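Local structure of cell division control protein 13 (Saccharomyces cerevisiae, 4HCE) at residues B[44-49]-B[65-70]; B[105-110]-B[121-126]. The protein acts in telomere maintenance in budding yeast, and through its second OB-fold domain forms a dimer required for productive Stn1 binding. All blocks are in the same frame, centred on the assembly; numbering follows the deposited sequence.

Contact 1: residues B[44-49]-B[65-70]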
loop_
_atom_site.group_PDB
_atom_site.type_symbol
_atom_site.label_atom_id
_atom_site.label_comp_id
_atom_site.label_asym_id
_atom_site.label_seq_id
_atom_site.Cartn_x
_atom_site.Cartn_y
_atom_site.Cartn_z
ATOM N N LEU B 44 -4.518 2.817 -6.980
ATOM C CA LEU B 44 -5.967 2.756 -7.235
ATOM C C LEU B 44 -6.543 1.444 -6.745
ATOM O O LEU B 44 -5.861 0.419 -6.779
ATOM C CB LEU B 44 -6.273 2.939 -8.717
ATOM C CG LEU B 44 -5.654 4.169 -9.390
ATOM C CD1 LEU B 44 -6.032 4.124 -10.865
ATOM C CD2 LEU B 44 -6.099 5.479 -8.763
ATOM N N TYR B 45 -7.787 1.470 -6.292
ATOM C CA TYR B 45 -8.471 0.255 -5.889
ATOM C C TYR B 45 -9.575 -0.069 -6.855
ATOM O O TYR B 45 -10.468 0.749 -7.109
ATOM C CB TYR B 45 -8.990 0.342 -4.441
ATOM C CG TYR B 45 -7.842 0.606 -3.530
ATOM C CD1 TYR B 45 -6.860 -0.359 -3.362
ATOM C CD2 TYR B 45 -7.664 1.851 -2.921
ATOM C CE1 TYR B 45 -5.756 -0.135 -2.583
ATOM C CE2 TYR B 45 -6.547 2.097 -2.132
ATOM C CZ TYR B 45 -5.596 1.095 -1.978
ATOM O OH TYR B 45 -4.492 1.297 -1.185
ATOM N N PHE B 46 -9.518 -1.305 -7.329
ATOM C CA PHE B 46 -10.391 -1.806 -8.354
ATOM C C PHE B 46 -11.099 -3.076 -7.909
ATOM O O PHE B 46 -10.496 -3.958 -7.298
ATOM C CB PHE B 46 -9.581 -2.057 -9.615
ATOM C CG PHE B 46 -10.400 -2.516 -10.773
ATOM C CD1 PHE B 46 -10.859 -1.619 -11.729
ATOM C CD2 PHE B 46 -10.688 -3.848 -10.913
ATOM C CE1 PHE B 46 -11.628 -2.066 -12.796
ATOM C CE2 PHE B 46 -11.438 -4.291 -11.959
ATOM C CZ PHE B 46 -11.903 -3.408 -12.907
ATOM N N THR B 47 -12.394 -3.139 -8.197
ATOM C CA THR B 47 -13.215 -4.322 -7.918
ATOM C C THR B 47 -14.469 -4.383 -8.813
ATOM O O THR B 47 -15.010 -3.341 -9.213
ATOM C CB THR B 47 -13.652 -4.429 -6.434
ATOM O OG1 THR B 47 -14.223 -5.734 -6.205
ATOM C CG2 THR B 47 -14.680 -3.355 -6.064
ATOM N N GLN B 48 -14.918 -5.605 -9.112
ATOM C CA GLN B 48 -16.235 -5.819 -9.729
ATOM C C GLN B 48 -17.210 -6.469 -8.719
ATOM O O GLN B 48 -18.327 -6.856 -9.069
ATOM C CB GLN B 48 -16.097 -6.685 -10.972
ATOM C CG GLN B 48 -15.616 -8.102 -10.665
ATOM C CD GLN B 48 -15.574 -9.023 -11.884
ATOM O OE1 GLN B 48 -15.168 -10.189 -11.763
ATOM N NE2 GLN B 48 -16.008 -8.531 -13.046
ATOM N N LEU B 49 -16.761 -6.591 -7.476
ATOM C CA LEU B 49 -17.555 -7.184 -6.402
ATOM C C LEU B 49 -18.182 -6.105 -5.539
ATOM O O LEU B 49 -17.473 -5.431 -4.805
ATOM C CB LEU B 49 -16.663 -8.020 -5.495
ATOM C CG LEU B 49 -16.639 -9.529 -5.611
ATOM C CD1 LEU B 49 -17.815 -10.063 -4.780
ATOM C CD2 LEU B 49 -16.666 -10.030 -7.067
ATOM N N ILE B 65 -8.260 -5.266 -6.004
ATOM C CA ILE B 65 -6.822 -5.211 -6.103
ATOM C C ILE B 65 -6.333 -3.776 -6.062
ATOM O O ILE B 65 -7.031 -2.837 -6.513
ATOM C CB ILE B 65 -6.252 -5.982 -7.315
ATOM C CG1 ILE B 65 -6.859 -5.484 -8.614
ATOM C CG2 ILE B 65 -6.423 -7.500 -7.140
ATOM C CD1 ILE B 65 -5.830 -5.480 -9.726
ATOM N N GLU B 66 -5.140 -3.634 -5.490
ATOM C CA GLU B 66 -4.353 -2.417 -5.518
ATOM C C GLU B 66 -3.613 -2.305 -6.873
ATOM O O GLU B 66 -2.976 -3.237 -7.329
ATOM C CB GLU B 66 -3.368 -2.429 -4.337
ATOM C CG GLU B 66 -2.259 -1.398 -4.465
ATOM C CD GLU B 66 -1.041 -1.729 -3.595
ATOM O OE1 GLU B 66 0.000 -2.272 -4.112
ATOM O OE2 GLU B 66 -1.146 -1.456 -2.386
ATOM N N ILE B 67 -3.695 -1.151 -7.509
ATOM C CA ILE B 67 -2.989 -0.909 -8.766
ATOM C C ILE B 67 -2.107 0.324 -8.569
ATOM O O ILE B 67 -2.605 1.409 -8.241
ATOM C CB ILE B 67 -3.964 -0.642 -9.921
ATOM C CG1 ILE B 67 -4.999 -1.776 -10.062
ATOM C CG2 ILE B 67 -3.201 -0.435 -11.225
ATOM C CD1 ILE B 67 -6.171 -1.419 -10.974
ATOM N N VAL B 68 -0.802 0.150 -8.758
ATOM C CA VAL B 68 0.124 1.243 -8.619
ATOM C C VAL B 68 0.350 1.897 -9.967
ATOM O O VAL B 68 0.449 1.202 -11.003
ATOM C CB VAL B 68 1.471 0.845 -7.925
ATOM C CG1 VAL B 68 1.227 0.010 -6.676
ATOM C CG2 VAL B 68 2.371 0.061 -8.853
ATOM N N ILE B 69 0.351 3.234 -9.943
ATOM C CA ILE B 69 0.882 4.085 -11.020
ATOM C C ILE B 69 2.258 4.490 -10.493
ATOM O O ILE B 69 2.362 5.377 -9.646
ATOM C CB ILE B 69 0.046 5.369 -11.248
ATOM C CG1 ILE B 69 -1.449 5.129 -11.000
ATOM C CG2 ILE B 69 0.310 5.957 -12.634
ATOM C CD1 ILE B 69 -2.184 4.356 -12.078
ATOM N N PRO B 70 3.315 3.818 -10.962
ATOM C CA PRO B 70 4.652 3.852 -10.321
ATOM C C PRO B 70 5.503 5.148 -10.376
ATOM O O PRO B 70 6.331 5.364 -9.479
ATOM C CB PRO B 70 5.412 2.686 -10.975
ATOM C CG PRO B 70 4.590 2.228 -12.133
ATOM C CD PRO B 70 3.247 2.908 -12.125
#

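Contact 2: residues B[105-110]-B[121-126]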
loop_
_atom_site.group_PDB
_atom_site.type_symbol
_atom_site.label_atom_id
_atom_site.label_comp_id
_atom_site.label_asym_id
_atom_site.label_seq_id
_atom_site.Cartn_x
_atom_site.Cartn_y
_atom_site.Cartn_z
ATOM N N VAL B 105 -3.857 -4.696 -16.337
ATOM C CA VAL B 105 -2.859 -4.534 -15.298
ATOM C C VAL B 105 -1.731 -5.513 -15.559
ATOM O O VAL B 105 -1.949 -6.591 -16.140
ATOM C CB VAL B 105 -3.441 -4.686 -13.867
ATOM C CG1 VAL B 105 -4.458 -3.588 -13.591
ATOM C CG2 VAL B 105 -4.080 -6.053 -13.646
ATOM N N GLU B 106 -0.528 -5.121 -15.134
ATOM C CA GLU B 106 0.650 -5.907 -15.362
ATOM C C GLU B 106 1.392 -6.083 -14.061
ATOM O O GLU B 106 1.652 -5.113 -13.366
ATOM C CB GLU B 106 1.556 -5.228 -16.381
ATOM C CG GLU B 106 2.724 -6.104 -16.789
ATOM C CD GLU B 106 3.637 -5.478 -17.835
ATOM O OE1 GLU B 106 4.556 -6.202 -18.268
ATOM O OE2 GLU B 106 3.463 -4.291 -18.229
ATOM N N ARG B 107 1.740 -7.334 -13.762
ATOM C CA ARG B 107 2.464 -7.696 -12.573
ATOM C C ARG B 107 3.941 -7.356 -12.820
ATOM O O ARG B 107 4.583 -7.941 -13.714
ATOM C CB ARG B 107 2.308 -9.210 -12.337
ATOM C CG ARG B 107 2.702 -9.674 -10.954
ATOM C CD ARG B 107 1.745 -9.035 -9.953
ATOM N NE ARG B 107 1.824 -9.676 -8.659
ATOM C CZ ARG B 107 1.261 -9.224 -7.550
ATOM N NH1 ARG B 107 0.559 -8.095 -7.541
ATOM N NH2 ARG B 107 1.410 -9.923 -6.443
ATOM N N ILE B 108 4.477 -6.428 -12.032
ATOM C CA ILE B 108 5.868 -5.989 -12.201
ATOM C C ILE B 108 6.646 -6.165 -10.895
ATOM O O ILE B 108 6.066 -6.229 -9.811
ATOM C CB ILE B 108 5.969 -4.505 -12.662
ATOM C CG1 ILE B 108 5.290 -3.566 -11.646
ATOM C CG2 ILE B 108 5.406 -4.306 -14.069
ATOM C CD1 ILE B 108 5.724 -2.117 -11.799
ATOM N N LEU B 109 7.961 -6.267 -11.025
ATOM C CA LEU B 109 8.860 -6.204 -9.896
ATOM C C LEU B 109 9.198 -4.736 -9.753
ATOM O O LEU B 109 9.845 -4.127 -10.620
ATOM C CB LEU B 109 10.108 -7.043 -10.147
ATOM C CG LEU B 109 11.194 -7.035 -9.076
ATOM C CD1 LEU B 109 10.763 -7.786 -7.829
ATOM C CD2 LEU B 109 12.465 -7.637 -9.651
ATOM N N TRP B 110 8.699 -4.161 -8.673
ATOM C CA TRP B 110 8.766 -2.748 -8.470
ATOM C C TRP B 110 9.870 -2.514 -7.499
ATOM O O TRP B 110 9.725 -2.738 -6.294
ATOM C CB TRP B 110 7.427 -2.264 -7.955
ATOM C CG TRP B 110 7.366 -0.790 -7.665
ATOM C CD1 TRP B 110 7.940 0.253 -8.390
ATOM C CD2 TRP B 110 6.666 -0.143 -6.548
ATOM N NE1 TRP B 110 7.663 1.462 -7.809
ATOM C CE2 TRP B 110 6.901 1.298 -6.700
ATOM C CE3 TRP B 110 5.899 -0.597 -5.472
ATOM C CZ2 TRP B 110 6.374 2.226 -5.806
ATOM C CZ3 TRP B 110 5.368 0.350 -4.580
ATOM C CH2 TRP B 110 5.600 1.727 -4.745
ATOM N N ALA B 121 6.384 -7.388 -5.652
ATOM C CA ALA B 121 5.523 -7.622 -6.821
ATOM C C ALA B 121 4.265 -6.809 -6.613
ATOM O O ALA B 121 3.647 -6.894 -5.575
ATOM C CB ALA B 121 5.182 -9.094 -6.990
ATOM N N VAL B 122 3.911 -5.997 -7.598
ATOM C CA VAL B 122 2.705 -5.191 -7.525
ATOM C C VAL B 122 2.044 -5.249 -8.894
ATOM O O VAL B 122 2.682 -5.647 -9.883
ATOM C CB VAL B 122 3.014 -3.722 -7.152
ATOM C CG1 VAL B 122 3.634 -3.619 -5.748
ATOM C CG2 VAL B 122 3.939 -3.086 -8.183
ATOM N N TRP B 123 0.765 -4.870 -8.931
ATOM C CA TRP B 123 0.065 -4.616 -10.168
ATOM C C TRP B 123 0.288 -3.191 -10.607
ATOM O O TRP B 123 0.064 -2.248 -9.840
ATOM C CB TRP B 123 -1.433 -4.867 -9.972
ATOM C CG TRP B 123 -1.757 -6.329 -9.834
ATOM C CD1 TRP B 123 -2.197 -7.005 -8.700
ATOM C CD2 TRP B 123 -1.651 -7.359 -10.879
ATOM N NE1 TRP B 123 -2.377 -8.345 -8.966
ATOM C CE2 TRP B 123 -2.091 -8.620 -10.260
ATOM C CE3 TRP B 123 -1.272 -7.359 -12.207
ATOM C CZ2 TRP B 123 -2.119 -9.813 -10.968
ATOM C CZ3 TRP B 123 -1.317 -8.562 -12.913
ATOM C CH2 TRP B 123 -1.709 -9.763 -12.303
ATOM N N SER B 124 0.724 -2.992 -11.840
ATOM C CA SER B 124 0.775 -1.637 -12.354
ATOM C C SER B 124 -0.193 -1.416 -13.501
ATOM O O SER B 124 -0.527 -2.353 -14.205
ATOM C CB SER B 124 2.178 -1.277 -12.806
ATOM O OG SER B 124 2.482 -2.065 -13.924
ATOM N N LEU B 125 -0.608 -0.170 -13.698
ATOM C CA LEU B 125 -1.587 0.145 -14.712
ATOM C C LEU B 125 -1.000 0.121 -16.106
ATOM O O LEU B 125 -0.231 0.995 -16.471
ATOM C CB LEU B 125 -2.206 1.525 -14.453
ATOM C CG LEU B 125 -3.398 1.902 -15.328
ATOM C CD1 LEU B 125 -4.128 0.651 -15.825
ATOM C CD2 LEU B 125 -4.339 2.766 -14.515
ATOM N N LYS B 126 -1.358 -0.896 -16.882
ATOM C CA LYS B 126 -0.924 -0.980 -18.267
ATOM C C LYS B 126 -1.821 -0.130 -19.177
ATOM O O LYS B 126 -1.341 0.690 -19.947
ATOM C CB LYS B 126 -0.907 -2.414 -18.764
ATOM C CG LYS B 126 -0.138 -2.591 -20.053
ATOM C CD LYS B 126 0.004 -4.067 -20.387
ATOM C CE LYS B 126 1.130 -4.266 -21.391
ATOM N NZ LYS B 126 0.595 -4.264 -22.773
HETATM O O HOH W 1 2.607 -1.382 -17.335
#

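Contact 1: residues B[44-49]-B[65-70]
Leu44 and Ile67 face each other across strands 44-47 and 65-69, antiparallel neighbours in the OB-fold sheet. Their backbones exchange two hydrogen bonds, and Leu44 N to Ile67 O is the shorter at 2.7 Å. Phe46 and Ile65 form the next hydrogen-bonded pair. The tight side is the buried apolar face that carries Leu44, Phe46, Ile65 and Ile67. Here CD1 of Ile67 lies 3.7 Å from Phe46 CB. The Phe46 ring leads away from strand 65-69, its CG anti to the backbone N (chi1 -177°). Farther on, Leu44 CD1 touches Ile69 CD1 at 4.0 Å. The other face reaches solvent at Glu66, which is partly exposed. Tyr45, itself buried, lies beside Glu66 and points the same way, with Tyr45 CE1 3.7 Å from Glu66 CB. An alanine in place of Tyr45 would probably leave the Glu66 methylene groups without their aromatic neighbour and open a gap facing the second subunit, where Met120 of that subunit packs on Tyr45. On its far side strand 44-47 bonds to strand 16-27, with Tyr45 meeting Val24 and Gly25. Val68 bonds to strand 120-129, and Ile69 packs on helix 72-79.

Contact 2: residues B[105-110]-B[121-126]
Arg107 and Trp123 meet in an antiparallel beta hairpin, strands 101-110 and 120-129 of the OB fold. The hairpin buries 737 Å² between segments 105-110 and 121-126. Glu106 with Ser124 and Ile108 with Val122 are its hydrogen-bonded pairs. Arg107 with Trp123 is a non-hydrogen-bonded pair, and their side chains pack against each other. The Arg107 chain bends at chi2 (64°), which places CD above the centre of the indole six-membered ring, 3.8 Å from its centroid. The guanidinium continues over the five-membered ring in a cation-pi contact. The two planes are tilted 42° apart, so this is no flat stack. Arg107 NE donates to Ala11 O, a bond that probably limits how far the group can turn. Ala121 O and Val122 N lie above one face of the guanidinium, toward its rim. Beside this pair, Val105 CG2 packs 3.4 Å from Trp123 CE3.

The other face of the hairpin carries Glu106, Ile108, Val122 and Ser124. Ile108 CG1 touches Val122 CG2 at 3.7 Å, and Trp110 CB reaches the same methyl at 3.6 Å. Glu106 OE2 and Lys126 NZ are 5.4 Å apart, which allows at most a mild long-range attraction. Arg107, Leu109, Trp110 and Ala121 also touch the second subunit, so this end of the hairpin belongs to the dimer interface. At the Glu106 pair, a water donates to Glu106 OE2 at 3.2 Å and forms a weak hydrogen bond with Ser124 OG.

Contacts 1 and 2 are parts of one sheet, with their centres about 11 Å apart. Strands 65-69 and 120-129 run side by side in parallel and join them. Val68 N lies 2.8 Å from Trp123 O, and Val68 O lies 3.2 Å from Leu125 N; both are probable hydrogen bonds. Ile65 touches Trp123 and Ile67 touches Leu125 across this seam. Ile67 also meets Val105 of strand 101-110. Contact 1 is nearer the middle of the chain, its centre about 4 Å from the chain centre against about 10 Å for contact 2. The dimer contacts involve both pairs of strands.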